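Side-chain contact in flavoprotein (Thermotoga maritima, PDB 5V8S), which probably acts as an oxidoreductase of the flavo-di-iron family, passing electrons by way of FMN to a di-iron centre: residues T159-L162 with H163-T167. The protein carries 1 engineered substitution. Numbering follows the deposited sequence.
With FEO (mu-oxo-diiron), chain C.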
ATOM      1  N   THR A 159     -23.184  15.362 -16.723  1.00 25.41           N
ATOM      2  CA  THR A 159     -22.011  15.865 -16.011  1.00 26.41           C
ATOM      3  C   THR A 159     -20.919  14.811 -16.129  1.00 26.99           C
ATOM      4  O   THR A 159     -20.552  14.154 -15.145  1.00 26.99           O
ATOM      5  CB  THR A 159     -22.346  16.200 -14.554  1.00 26.43           C
ATOM      6  OG1 THR A 159     -22.786  15.021 -13.867  1.00 26.88           O
ATOM      7  CG2 THR A 159     -23.447  17.270 -14.496  1.00 27.01           C
ATOM      8  N   PRO A 160     -20.370  14.632 -17.331  1.00 27.47           N
ATOM      9  CA  PRO A 160     -19.466  13.498 -17.572  1.00 27.52           C
ATOM     10  C   PRO A 160     -18.204  13.561 -16.728  1.00 25.78           C
ATOM     11  O   PRO A 160     -17.713  14.632 -16.369  1.00 25.92           O
ATOM     12  CB  PRO A 160     -19.133  13.617 -19.063  1.00 28.29           C
ATOM     13  CG  PRO A 160     -19.370  15.065 -19.394  1.00 29.97           C
ATOM     14  CD  PRO A 160     -20.487  15.518 -18.503  1.00 28.79           C
ATOM     15  N   TRP A 161     -17.696  12.378 -16.395  1.00 23.09           N
ATOM     16  CA  TRP A 161     -16.421  12.210 -15.704  1.00 22.39           C
ATOM     17  C   TRP A 161     -16.468  12.706 -14.266  1.00 21.37           C
ATOM     18  O   TRP A 161     -15.430  13.044 -13.685  1.00 21.59           O
ATOM     19  CB  TRP A 161     -15.262  12.806 -16.504  1.00 24.01           C
ATOM     20  CG  TRP A 161     -15.102  12.096 -17.818  1.00 25.16           C
ATOM     21  CD1 TRP A 161     -15.411  12.568 -19.070  1.00 27.20           C
ATOM     22  CD2 TRP A 161     -14.633  10.755 -18.005  1.00 24.92           C
ATOM     23  NE1 TRP A 161     -15.138  11.607 -20.020  1.00 27.49           N
ATOM     24  CE2 TRP A 161     -14.668  10.485 -19.393  1.00 27.09           C
ATOM     25  CE3 TRP A 161     -14.186   9.757 -17.133  1.00 25.80           C
ATOM     26  CZ2 TRP A 161     -14.263   9.269 -19.922  1.00 27.11           C
ATOM     27  CZ3 TRP A 161     -13.767   8.548 -17.666  1.00 26.58           C
ATOM     28  CH2 TRP A 161     -13.818   8.312 -19.045  1.00 26.86           C
ATOM     29  N   LEU A 162     -17.664  12.670 -13.672  1.00 20.16           N
ATOM     30  CA  LEU A 162     -17.852  12.860 -12.238  1.00 19.67           C
ATOM     31  C   LEU A 162     -18.434  11.603 -11.594  1.00 20.05           C
ATOM     32  O   LEU A 162     -19.448  11.683 -10.898  1.00 21.15           O
ATOM     33  CB  LEU A 162     -18.760  14.067 -11.977  1.00 21.20           C
ATOM     34  CG  LEU A 162     -18.239  15.395 -12.519  1.00 21.87           C
ATOM     35  CD1 LEU A 162     -19.196  16.563 -12.222  1.00 22.86           C
ATOM     36  CD2 LEU A 162     -16.851  15.693 -11.950  1.00 22.31           C
ATOM     37  N   HIS A 163     -17.790  10.440 -11.741  1.00 19.31           N
ATOM     38  CA  HIS A 163     -16.380  10.255 -12.138  1.00 18.48           C
ATOM     39  C   HIS A 163     -16.283   9.269 -13.309  1.00 19.27           C
ATOM     40  O   HIS A 163     -15.208   8.811 -13.640  1.00 19.95           O
ATOM     41  CB  HIS A 163     -15.596   9.712 -10.945  1.00 17.63           C
ATOM     42  CG  HIS A 163     -16.221   8.496 -10.354  1.00 17.78           C
ATOM     43  ND1 HIS A 163     -15.771   7.217 -10.599  1.00 19.17           N
ATOM     44  CD2 HIS A 163     -17.358   8.364  -9.632  1.00 17.90           C
ATOM     45  CE1 HIS A 163     -16.564   6.355  -9.988  1.00 18.07           C
ATOM     46  NE2 HIS A 163     -17.546   7.029  -9.412  1.00 18.05           N
ATOM     47  N   TRP A 164     -17.412   8.949 -13.948  1.00 19.73           N
ATOM     48  CA  TRP A 164     -17.477   8.048 -15.095  1.00 20.23           C
ATOM     49  C   TRP A 164     -18.119   8.762 -16.272  1.00 20.84           C
ATOM     50  O   TRP A 164     -18.813   9.765 -16.087  1.00 20.64           O
ATOM     51  CB  TRP A 164     -18.333   6.817 -14.775  1.00 19.81           C
ATOM     52  CG  TRP A 164     -17.650   5.700 -14.004  1.00 18.77           C
ATOM     53  CD1 TRP A 164     -16.393   5.699 -13.444  1.00 20.02           C
ATOM     54  CD2 TRP A 164     -18.208   4.414 -13.737  1.00 18.02           C
ATOM     55  NE1 TRP A 164     -16.151   4.481 -12.856  1.00 20.19           N
ATOM     56  CE2 TRP A 164     -17.240   3.668 -13.038  1.00 19.08           C
ATOM     57  CE3 TRP A 164     -19.422   3.805 -14.053  1.00 17.89           C
ATOM     58  CZ2 TRP A 164     -17.463   2.364 -12.623  1.00 19.44           C
ATOM     59  CZ3 TRP A 164     -19.637   2.503 -13.638  1.00 18.06           C
ATOM     60  CH2 TRP A 164     -18.665   1.799 -12.933  1.00 18.61           C
ATOM     61  N   PRO A 165     -17.956   8.244 -17.497  1.00 20.62           N
ATOM     62  CA  PRO A 165     -18.577   8.902 -18.657  1.00 21.93           C
ATOM     63  C   PRO A 165     -20.091   8.847 -18.653  1.00 21.54           C
ATOM     64  O   PRO A 165     -20.721   9.549 -19.463  1.00 22.96           O
ATOM     65  CB  PRO A 165     -18.003   8.131 -19.854  1.00 23.22           C
ATOM     66  CG  PRO A 165     -17.556   6.818 -19.288  1.00 22.57           C
ATOM     67  CD  PRO A 165     -17.088   7.120 -17.905  1.00 21.15           C
ATOM     68  N   ASP A 166     -20.697   8.048 -17.776  1.00 20.91           N
ATOM     69  CA  ASP A 166     -22.148   7.916 -17.755  1.00 20.25           C
ATOM     70  C   ASP A 166     -22.844   8.914 -16.841  1.00 20.01           C
ATOM     71  O   ASP A 166     -24.074   8.947 -16.824  1.00 19.50           O
ATOM     72  CB  ASP A 166     -22.565   6.497 -17.338  1.00 20.47           C
ATOM     73  CG  ASP A 166     -22.253   6.173 -15.874  1.00 20.96           C
ATOM     74  OD1 ASP A 166     -21.503   6.932 -15.220  1.00 21.70           O
ATOM     75  OD2 ASP A 166     -22.778   5.146 -15.385  1.00 21.74           O
ATOM     76  N   THR A 167     -22.107   9.729 -16.095  1.00 19.57           N
ATOM     77  CA  THR A 167     -22.715  10.456 -14.991  1.00 19.50           C
ATOM     78  C   THR A 167     -23.590  11.603 -15.478  1.00 20.33           C
ATOM     79  O   THR A 167     -23.219  12.361 -16.377  1.00 21.28           O
ATOM     80  CB  THR A 167     -21.642  10.938 -14.007  1.00 21.25           C
ATOM     81  OG1 THR A 167     -20.656  11.735 -14.665  1.00 27.10           O
ATOM     82  CG2 THR A 167     -20.938   9.791 -13.457  1.00 18.98           C
TER
HETATM   83 FE1  FEO C 401     -19.333   6.116  -8.544  1.00 19.83          FE
HETATM   84 FE2  FEO C 401     -21.291   6.066  -5.754  1.00 21.34          FE
HETATM   85  O   FEO C 401     -20.588   5.378  -7.356  1.00 21.81           O
HETATM   86  O   HOH W   1     -18.097   6.033  -6.718  1.00 54.25           O
HETATM   87  O   HOH W   2     -19.157   6.575  -5.155  1.00 26.54           O
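A non-proline cis peptide joins Leu162 to His163 and draws their CA atoms to 3.0 Å of each other; it lies between a type II beta turn, Thr159 to Leu162, and a type I turn, Trp164 to Thr167. Thr167 shows how one hydroxyl can brace such a fold: its OG1 donates a very short bond of 2.5 Å to Thr159 O and accepts a longer one, 3.3 Å, from Leu162 N. The methyl CG2 of Thr167, anti to its own carbonyl carbon, rests on Leu162 C and O. Trp164 O is also doubly used, taking Trp161 N and Thr167 N from opposite faces of its carbonyl plane. Pro165 CD sits over the six-membered ring of Trp161, 3.8 Å from its centroid, a CH-pi contact. His163, directly after the cis bond, binds one iron of the mu-oxo-diiron group through NE2 at 2.2 Å, where His97, Glu99 and Asp180 are further ligands; Asp166 OD1 is hydrogen-bonded to ND1 of His97, a second-shell link. Trp363 of the second subunit meets Trp161 and Trp164 edge-to-face. The loop connects antiparallel strands 152-158 and 168-172, with Leu162 packed on helices 196-214 and 218-228 and Pro165 on helix 123-133.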